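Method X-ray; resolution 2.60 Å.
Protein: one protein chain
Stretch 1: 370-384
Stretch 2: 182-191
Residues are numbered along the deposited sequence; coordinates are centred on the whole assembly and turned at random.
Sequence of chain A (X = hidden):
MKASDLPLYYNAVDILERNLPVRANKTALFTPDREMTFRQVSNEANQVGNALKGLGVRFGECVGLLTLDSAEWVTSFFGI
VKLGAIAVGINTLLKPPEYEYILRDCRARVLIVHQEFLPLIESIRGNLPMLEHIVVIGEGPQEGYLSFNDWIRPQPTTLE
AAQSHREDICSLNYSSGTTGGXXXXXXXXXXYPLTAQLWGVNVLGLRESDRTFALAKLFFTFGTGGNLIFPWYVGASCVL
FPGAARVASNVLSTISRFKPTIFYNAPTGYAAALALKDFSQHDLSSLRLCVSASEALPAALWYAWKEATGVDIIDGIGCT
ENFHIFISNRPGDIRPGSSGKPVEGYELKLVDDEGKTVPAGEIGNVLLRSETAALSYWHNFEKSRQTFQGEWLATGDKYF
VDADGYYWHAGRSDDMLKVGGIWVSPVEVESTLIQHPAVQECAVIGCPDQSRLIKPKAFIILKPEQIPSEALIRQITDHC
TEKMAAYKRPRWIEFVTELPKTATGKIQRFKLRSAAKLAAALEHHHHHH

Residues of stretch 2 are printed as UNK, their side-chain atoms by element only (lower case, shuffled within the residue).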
# COMPACT_ATOMS: atom_id res chain seq x y z
N SER A 370 -5.96 17.69 -2.74
CA SER A 370 -5.12 17.05 -3.74
C SER A 370 -5.74 17.05 -5.14
O SER A 370 -6.96 17.02 -5.28
CB SER A 370 -4.83 15.60 -3.32
OG SER A 370 -4.38 14.83 -4.43
N GLU A 371 -4.89 17.08 -6.16
CA GLU A 371 -5.34 16.94 -7.53
C GLU A 371 -5.21 15.49 -7.99
O GLU A 371 -5.56 15.15 -9.12
CB GLU A 371 -4.56 17.86 -8.46
CG GLU A 371 -4.91 19.33 -8.32
CD GLU A 371 -4.24 20.20 -9.37
OE1 GLU A 371 -3.13 19.85 -9.82
OE2 GLU A 371 -4.84 21.23 -9.75
N THR A 372 -4.71 14.64 -7.10
CA THR A 372 -4.53 13.23 -7.41
C THR A 372 -5.58 12.38 -6.70
O THR A 372 -5.64 11.16 -6.86
CB THR A 372 -3.13 12.74 -7.01
OG1 THR A 372 -3.00 12.75 -5.58
CG2 THR A 372 -2.07 13.63 -7.61
N ALA A 373 -6.42 13.04 -5.90
CA ALA A 373 -7.47 12.35 -5.16
C ALA A 373 -8.60 11.92 -6.08
O ALA A 373 -8.90 12.60 -7.06
CB ALA A 373 -8.00 13.25 -4.05
N ALA A 374 -9.21 10.78 -5.77
CA ALA A 374 -10.34 10.29 -6.55
C ALA A 374 -11.53 11.23 -6.40
O ALA A 374 -11.61 12.00 -5.44
CB ALA A 374 -10.71 8.88 -6.12
N LEU A 375 -12.46 11.16 -7.34
CA LEU A 375 -13.63 12.03 -7.33
C LEU A 375 -14.73 11.45 -6.44
O LEU A 375 -15.46 12.19 -5.78
CB LEU A 375 -14.14 12.26 -8.75
CG LEU A 375 -14.47 13.70 -9.13
CD1 LEU A 375 -13.46 14.66 -8.52
CD2 LEU A 375 -14.50 13.85 -10.64
N SER A 376 -14.83 10.13 -6.44
CA SER A 376 -15.77 9.41 -5.60
C SER A 376 -15.43 7.92 -5.61
O SER A 376 -14.58 7.49 -6.39
CB SER A 376 -17.21 9.61 -6.09
OG SER A 376 -17.40 9.02 -7.37
N TYR A 377 -16.07 7.15 -4.74
CA TYR A 377 -15.90 5.70 -4.74
C TYR A 377 -16.70 5.09 -5.89
O TYR A 377 -17.51 5.77 -6.52
CB TYR A 377 -16.37 5.09 -3.42
CG TYR A 377 -15.49 5.40 -2.24
CD1 TYR A 377 -14.20 4.88 -2.15
CD2 TYR A 377 -15.94 6.20 -1.20
CE1 TYR A 377 -13.39 5.15 -1.06
CE2 TYR A 377 -15.14 6.49 -0.11
CZ TYR A 377 -13.86 5.96 -0.05
OH TYR A 377 -13.06 6.24 1.03
N TRP A 378 -16.46 3.81 -6.14
CA TRP A 378 -17.25 3.08 -7.13
C TRP A 378 -18.33 2.27 -6.42
O TRP A 378 -18.03 1.39 -5.60
CB TRP A 378 -16.35 2.16 -7.97
CG TRP A 378 -17.10 1.41 -9.03
CD1 TRP A 378 -17.32 0.06 -9.08
CD2 TRP A 378 -17.74 1.96 -10.19
NE1 TRP A 378 -18.05 -0.26 -10.20
CE2 TRP A 378 -18.32 0.89 -10.89
CE3 TRP A 378 -17.87 3.26 -10.70
CZ2 TRP A 378 -19.03 1.08 -12.08
CZ3 TRP A 378 -18.57 3.44 -11.88
CH2 TRP A 378 -19.14 2.36 -12.56
N HIS A 379 -19.58 2.58 -6.73
CA HIS A 379 -20.74 1.92 -6.14
C HIS A 379 -20.82 2.07 -4.62
O HIS A 379 -21.14 1.12 -3.91
CB HIS A 379 -20.81 0.45 -6.55
CG HIS A 379 -21.16 0.24 -7.99
ND1 HIS A 379 -21.04 -0.98 -8.61
CD2 HIS A 379 -21.62 1.10 -8.92
CE1 HIS A 379 -21.42 -0.87 -9.87
NE2 HIS A 379 -21.77 0.39 -10.09
N ASN A 380 -20.52 3.27 -4.13
CA ASN A 380 -20.73 3.58 -2.72
C ASN A 380 -21.10 5.05 -2.54
O ASN A 380 -20.30 5.85 -2.05
CB ASN A 380 -19.51 3.22 -1.88
CG ASN A 380 -19.89 2.61 -0.55
OD1 ASN A 380 -19.33 1.60 -0.13
ND2 ASN A 380 -20.86 3.22 0.13
N PHE A 381 -22.32 5.38 -2.95
CA PHE A 381 -22.83 6.75 -2.95
C PHE A 381 -22.70 7.42 -1.58
O PHE A 381 -22.21 8.55 -1.48
CB PHE A 381 -24.30 6.74 -3.40
CG PHE A 381 -24.97 8.08 -3.37
CD1 PHE A 381 -24.83 8.96 -4.43
CD2 PHE A 381 -25.77 8.45 -2.30
CE1 PHE A 381 -25.45 10.19 -4.42
CE2 PHE A 381 -26.39 9.68 -2.28
CZ PHE A 381 -26.24 10.55 -3.34
N GLU A 382 -23.13 6.73 -0.54
CA GLU A 382 -23.14 7.29 0.81
C GLU A 382 -21.74 7.58 1.33
O GLU A 382 -21.49 8.65 1.89
CB GLU A 382 -23.86 6.34 1.78
CG GLU A 382 -24.10 6.93 3.16
CD GLU A 382 -24.58 5.89 4.15
OE1 GLU A 382 -23.79 4.97 4.47
OE2 GLU A 382 -25.73 5.99 4.61
N LYS A 383 -20.82 6.64 1.16
CA LYS A 383 -19.47 6.78 1.68
C LYS A 383 -18.62 7.76 0.88
O LYS A 383 -17.65 8.32 1.40
CB LYS A 383 -18.78 5.41 1.77
CG LYS A 383 -19.38 4.49 2.82
CD LYS A 383 -18.69 3.14 2.85
CE LYS A 383 -19.32 2.23 3.89
NZ LYS A 383 -20.77 2.00 3.63
N SER A 384 -18.98 7.97 -0.38
CA SER A 384 -18.29 8.94 -1.21
C SER A 384 -18.52 10.35 -0.69
O SER A 384 -17.59 11.15 -0.60
CB SER A 384 -18.76 8.84 -2.67
OG SER A 384 -18.39 7.61 -3.25
N UNK A 182 -15.04 -4.21 0.66
CA UNK A 182 -14.08 -3.29 0.05
C UNK A 182 -14.76 -2.21 -0.79
O UNK A 182 -15.81 -2.45 -1.39
c UNK A 182 -13.24 -4.21 -0.83
c UNK A 182 -15.11 -5.50 -0.06
c UNK A 182 -14.18 -5.30 -1.22
N UNK A 183 -14.15 -1.03 -0.83
CA UNK A 183 -14.65 0.07 -1.64
C UNK A 183 -13.83 0.18 -2.91
O UNK A 183 -12.60 0.12 -2.87
c UNK A 183 -15.30 1.35 0.48
c UNK A 183 -14.59 1.38 -0.86
c UNK A 183 -13.44 2.71 1.49
n UNK A 183 -12.82 1.47 2.04
c UNK A 183 -14.95 2.57 1.32
N UNK A 184 -14.50 0.34 -4.04
CA UNK A 184 -13.82 0.54 -5.31
C UNK A 184 -13.33 1.97 -5.45
O UNK A 184 -14.11 2.92 -5.33
N UNK A 185 -12.04 2.13 -5.71
CA UNK A 185 -11.44 3.45 -5.84
C UNK A 185 -10.88 3.67 -7.25
O UNK A 185 -9.85 3.10 -7.60
c UNK A 185 -9.91 3.68 -2.28
c UNK A 185 -10.34 3.67 -4.80
c UNK A 185 -10.93 3.57 -3.39
c UNK A 185 -9.66 5.03 -5.00
N UNK A 186 -11.58 4.48 -8.05
CA UNK A 186 -11.16 4.79 -9.42
C UNK A 186 -10.20 5.97 -9.49
O UNK A 186 -10.41 6.99 -8.82
c UNK A 186 -13.31 5.73 -9.01
c UNK A 186 -12.91 5.02 -7.74
c UNK A 186 -12.48 5.15 -10.11
N UNK A 187 -9.14 5.84 -10.29
CA UNK A 187 -8.20 6.93 -10.50
C UNK A 187 -8.07 7.25 -11.99
O UNK A 187 -8.18 6.37 -12.84
c UNK A 187 -6.52 8.17 -6.65
c UNK A 187 -6.71 6.91 -8.45
n UNK A 187 -6.62 8.20 -7.97
c UNK A 187 -6.83 6.60 -9.91
n UNK A 187 -6.55 6.91 -6.26
c UNK A 187 -6.66 6.10 -7.37
N UNK A 188 -7.84 8.53 -12.29
CA UNK A 188 -7.73 8.98 -13.66
C UNK A 188 -6.30 8.87 -14.17
O UNK A 188 -5.37 8.65 -13.39
c UNK A 188 -8.22 10.41 -13.79
N UNK A 189 -6.13 9.01 -15.48
CA UNK A 189 -4.81 8.95 -16.11
C UNK A 189 -3.87 9.99 -15.51
O UNK A 189 -2.68 9.72 -15.32
c UNK A 189 -5.84 6.22 -19.52
n UNK A 189 -4.96 7.03 -18.96
c UNK A 189 -5.63 8.07 -18.34
c UNK A 189 -4.92 9.17 -17.62
c UNK A 189 -6.95 7.85 -18.56
n UNK A 189 -7.05 6.69 -19.29
N UNK A 190 -4.40 11.16 -15.20
CA UNK A 190 -3.60 12.28 -14.69
C UNK A 190 -2.93 11.98 -13.35
O UNK A 190 -1.87 12.52 -13.05
c UNK A 190 -5.60 13.43 -13.57
c UNK A 190 -7.48 14.64 -12.41
c UNK A 190 -6.27 14.77 -13.33
c UNK A 190 -4.46 13.54 -14.56
n UNK A 190 -7.13 14.04 -11.09
N UNK A 191 -3.55 11.11 -12.56
CA UNK A 191 -3.07 10.83 -11.21
C UNK A 191 -1.71 10.15 -11.20
O UNK A 191 -0.95 10.30 -10.24
c UNK A 191 -5.44 10.66 -10.32
c UNK A 191 -4.09 9.97 -10.46
o UNK A 191 -5.46 11.90 -10.28
o UNK A 191 -6.46 9.95 -10.25
O HOH W 1 -17.40 -1.32 -4.97
O HOH W 2 -12.83 9.16 -9.32
O HOH W 3 -9.21 11.70 -9.88

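Position 182 carries three side-chain carbons that close a ring onto the backbone nitrogen and make no contact with stretch 1; it is Pro182. At 183, four carbons in a row end in a nitrogen. The third of these carbons lies over one face of the Tyr377 ring, 4.0 Å from its centroid and 19° off the ring normal. An unbranched chain with a terminal amine is lysine, and the contact is a CH-pi interaction from CD of Lys183; its CE approaches Tyr377 CE1 to 3.5 Å.

Position 184 has no side-chain atoms and is Gly184. Its O accepts a hydrogen bond from Trp378 N at 2.6 Å, and an ideal CB here would lie 3.0 Å from Trp378 CB, so the close backbone approach leaves no room for one.

Position 185 has four carbons, forked at the first, with one arm two carbons long. The inner carbon of that arm packs 3.7 Å from Tyr377 CD1, near the plane of the ring, while the one-carbon arm meets Ala374 CB at 4.1 Å. This branching defines Ile185, and the two carbons are CG1 and CG2 of Ile185.

At 186, three carbons again close onto the backbone nitrogen, and the ring carbon bonded to that nitrogen sits 3.3 Å from Ser376 O: Pro186. Its backbone O is 3.3 Å from Ala374 CB. Water 2 donates to Pro186 O and accepts from Leu375 N, bridging the two stretches.

Position 187 bears one carbon and then a five-membered ring of three carbons and two nitrogens. Thr372 O lies at the edge of the ring, near its plane, 3.1 Å from the ring carbon between the two nitrogens. This imidazole is that of His187, and the carbon is its CE1.

A lone carbon at 188 gives Ala188, and at 189, one carbon and then a five-membered ring of three carbons and two nitrogens gives His189; neither touches stretch 1. Position 190 has four carbons in a row ending in a nitrogen, which reaches Glu371 O at 2.8 Å. This is Lys190, whose NZ donates that hydrogen bond.

Position 191 has two carbons, the second carrying two oxygens, one of which lies 3.3 Å from Thr372 CA: Asp191. Its OD1 forms a salt bridge with Lys190 NZ (2.8 Å), and its OD2 accepts from His187 ND1 (2.9 Å) and Ala188 N (2.8 Å).

The contact buries 629 Å² and combines two kinds of anchoring. Around Tyr377, Lys183 covers one ring face and Ile185 meets the edge, next to the short backbone bond from Trp378 N to Gly184 O. Toward Glu371, Asp191 ties Lys190 and His187 together, and Lys190 extends this polar cluster to the carbonyl of Glu371. Water 3 adds a link, donating to both Asp191 OD2 and Ala373 O.

Stretch 2 (182-191) PKGIPHAHKD
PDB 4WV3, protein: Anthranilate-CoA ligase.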